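Local coordinates for putative hydrolase (PDB 4XUK), which probably hydrolyses organophosphorus compounds as a dizinc phosphotriesterase and lactonase of the metallo-beta-lactamase superfamily, at residues N29-I34 and T224-R229. The protein carries 2 engineered substitutions. Residues are numbered along the deposited sequence; the frame is centred on the assembly and turned at random.
Sequences NLFKDI and TVQFDR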
loop_
_atom_site.group_PDB
_atom_site.type_symbol
_atom_site.label_atom_id
_atom_site.label_comp_id
_atom_site.label_asym_id
_atom_site.label_seq_id
_atom_site.Cartn_x
_atom_site.Cartn_y
_atom_site.Cartn_z
ATOM N N ASN A 29 4.525 15.485 18.882
ATOM C CA ASN A 29 4.271 16.827 19.401
ATOM C C ASN A 29 3.964 17.861 18.317
ATOM O O ASN A 29 3.509 18.960 18.621
ATOM C CB ASN A 29 5.452 17.322 20.241
ATOM C CG ASN A 29 5.618 16.540 21.531
ATOM O OD1 ASN A 29 6.682 15.973 21.797
ATOM N ND2 ASN A 29 4.564 16.503 22.338
ATOM N N LEU A 30 4.231 17.532 17.056
ATOM C CA LEU A 30 3.939 18.471 15.974
ATOM C C LEU A 30 2.435 18.620 15.748
ATOM O O LEU A 30 1.985 19.609 15.165
ATOM C CB LEU A 30 4.656 18.066 14.684
ATOM C CG LEU A 30 6.182 18.091 14.729
ATOM C CD1 LEU A 30 6.766 17.619 13.408
ATOM C CD2 LEU A 30 6.712 19.482 15.073
ATOM N N PHE A 31 1.654 17.649 16.217
ATOM C CA PHE A 31 0.202 17.766 16.135
ATOM C C PHE A 31 -0.265 18.765 17.187
ATOM O O PHE A 31 0.073 18.639 18.363
ATOM C CB PHE A 31 -0.469 16.404 16.306
ATOM C CG PHE A 31 -0.199 15.453 15.160
ATOM C CD1 PHE A 31 -0.702 15.715 13.890
ATOM C CD2 PHE A 31 0.562 14.311 15.352
ATOM C CE1 PHE A 31 -0.447 14.846 12.831
ATOM C CE2 PHE A 31 0.817 13.441 14.308
ATOM C CZ PHE A 31 0.311 13.704 13.047
ATOM N N LYS A 32 -1.046 19.734 16.778
ATOM C CA LYS A 32 -1.382 20.887 17.589
ATOM C C LYS A 32 -2.723 20.804 18.260
ATOM O O LYS A 32 -3.648 20.288 17.722
ATOM C CB LYS A 32 -1.350 22.158 16.736
ATOM C CG LYS A 32 0.017 22.723 16.426
ATOM C CD LYS A 32 0.088 24.217 16.708
ATOM C CE LYS A 32 -0.764 25.065 15.785
ATOM N NZ LYS A 32 -1.930 25.684 16.452
ATOM N N ASP A 33 -2.795 21.341 19.461
ATOM C CA ASP A 33 -4.040 21.476 20.185
ATOM C C ASP A 33 -4.853 20.183 20.250
ATOM O O ASP A 33 -6.017 20.150 20.009
ATOM C CB ASP A 33 -4.871 22.553 19.557
ATOM C CG ASP A 33 -4.359 23.876 19.810
ATOM O OD1 ASP A 33 -3.283 24.069 20.317
ATOM O OD2 ASP A 33 -5.070 24.760 19.500
ATOM N N ILE A 34 -4.177 19.121 20.552
ATOM C CA ILE A 34 -4.805 17.839 20.813
ATOM C C ILE A 34 -3.968 17.203 21.905
ATOM O O ILE A 34 -2.742 17.273 21.861
ATOM C CB ILE A 34 -4.910 16.975 19.515
ATOM C CG1 ILE A 34 -5.549 15.610 19.798
ATOM C CG2 ILE A 34 -3.556 16.842 18.827
ATOM C CD1 ILE A 34 -6.227 14.979 18.573
ATOM N N THR A 224 -3.543 9.172 9.760
ATOM C CA THR A 224 -3.952 8.692 11.073
ATOM C C THR A 224 -4.654 9.794 11.870
ATOM O O THR A 224 -5.879 9.897 11.835
ATOM C CB THR A 224 -2.740 8.144 11.875
ATOM O OG1 THR A 224 -1.742 9.162 12.013
ATOM C CG2 THR A 224 -2.116 6.963 11.139
ATOM N N VAL A 225 -3.872 10.608 12.574
ATOM C CA VAL A 225 -4.419 11.657 13.443
ATOM C C VAL A 225 -5.378 12.580 12.695
ATOM O O VAL A 225 -6.493 12.842 13.164
ATOM C CB VAL A 225 -3.294 12.514 14.070
ATOM C CG1 VAL A 225 -3.877 13.652 14.890
ATOM C CG2 VAL A 225 -2.392 11.654 14.956
ATOM N N GLN A 226 -4.958 13.065 11.526
ATOM C CA GLN A 226 -5.744 14.081 10.827
ATOM C C GLN A 226 -6.885 13.524 9.977
ATOM O O GLN A 226 -7.605 14.280 9.318
ATOM C CB GLN A 226 -4.827 14.983 10.003
ATOM C CG GLN A 226 -3.840 15.764 10.849
ATOM C CD GLN A 226 -2.759 16.392 10.002
ATOM O OE1 GLN A 226 -2.043 15.697 9.289
ATOM N NE2 GLN A 226 -2.658 17.711 10.053
ATOM N N PHE A 227 -7.063 12.207 9.987
ATOM C CA PHE A 227 -8.278 11.643 9.408
ATOM C C PHE A 227 -9.321 11.351 10.493
ATOM O O PHE A 227 -10.484 11.732 10.345
ATOM C CB PHE A 227 -7.978 10.410 8.539
ATOM C CG PHE A 227 -7.600 10.757 7.113
ATOM C CD1 PHE A 227 -6.347 11.289 6.823
ATOM C CD2 PHE A 227 -8.505 10.576 6.073
ATOM C CE1 PHE A 227 -5.996 11.621 5.518
ATOM C CE2 PHE A 227 -8.158 10.908 4.755
ATOM C CZ PHE A 227 -6.899 11.429 4.487
ATOM N N ASP A 228 -8.918 10.693 11.577
ATOM C CA ASP A 228 -9.829 10.477 12.705
ATOM C C ASP A 228 -10.212 11.807 13.357
ATOM O O ASP A 228 -11.347 11.979 13.802
ATOM C CB ASP A 228 -9.182 9.558 13.756
ATOM C CG ASP A 228 -9.040 8.122 13.283
ATOM O OD1 ASP A 228 -9.047 7.882 12.055
ATOM O OD2 ASP A 228 -8.903 7.224 14.147
ATOM N N ARG A 229 -9.266 12.742 13.410
ATOM C CA ARG A 229 -9.522 14.057 13.982
ATOM C C ARG A 229 -9.085 15.160 13.016
ATOM O O ARG A 229 -8.065 15.815 13.240
ATOM C CB ARG A 229 -8.774 14.195 15.304
ATOM C CG ARG A 229 -9.298 15.314 16.184
ATOM C CD ARG A 229 -10.464 14.823 17.033
ATOM N NE ARG A 229 -10.006 13.827 17.988
ATOM C CZ ARG A 229 -9.839 14.056 19.288
ATOM N NH1 ARG A 229 -10.122 15.249 19.805
ATOM N NH2 ARG A 229 -9.401 13.082 20.073
#
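F31 and V225 face each other where the loop 29-34 meets the short helix 225-228, their CA atoms 8.1 Å apart; no hydrogen bond crosses between them. The valine lies across one face of the aromatic ring: CG2 of V225, offset toward the CE2 rim, makes a CH-pi contact 3.9 Å from the ring centroid of F31 and 18° off its normal, while CG1 of V225 reaches CD1 of F31 at 3.9 Å. F31 CG, anti to the carbonyl carbon (chi1 -67°), carries the ring toward the helix; its edge meets Q226, whose CD lies near the ring plane, 4.0 Å from F31 CE1, with ring and amide planes 71° apart. The buried amide is held on both ends, OE1 by H221 N and S222 OG and NE2 by T232 O, which fixes its rotation. In this metallo-beta-lactamase fold the contact joins the loop before helix 36-45 to the segment following strand 211-215, with the Q226 side chain about 11 Å from a zinc ion. I34 CD1 lies over one face of the R229 guanidinium, 3.8 Å from CZ of R229. Bends at chi2 and chi3 curl the arginine so that its CG also packs on I34 CD1, and NH2 of R229 hydrogen-bonds to OE1 of Q38.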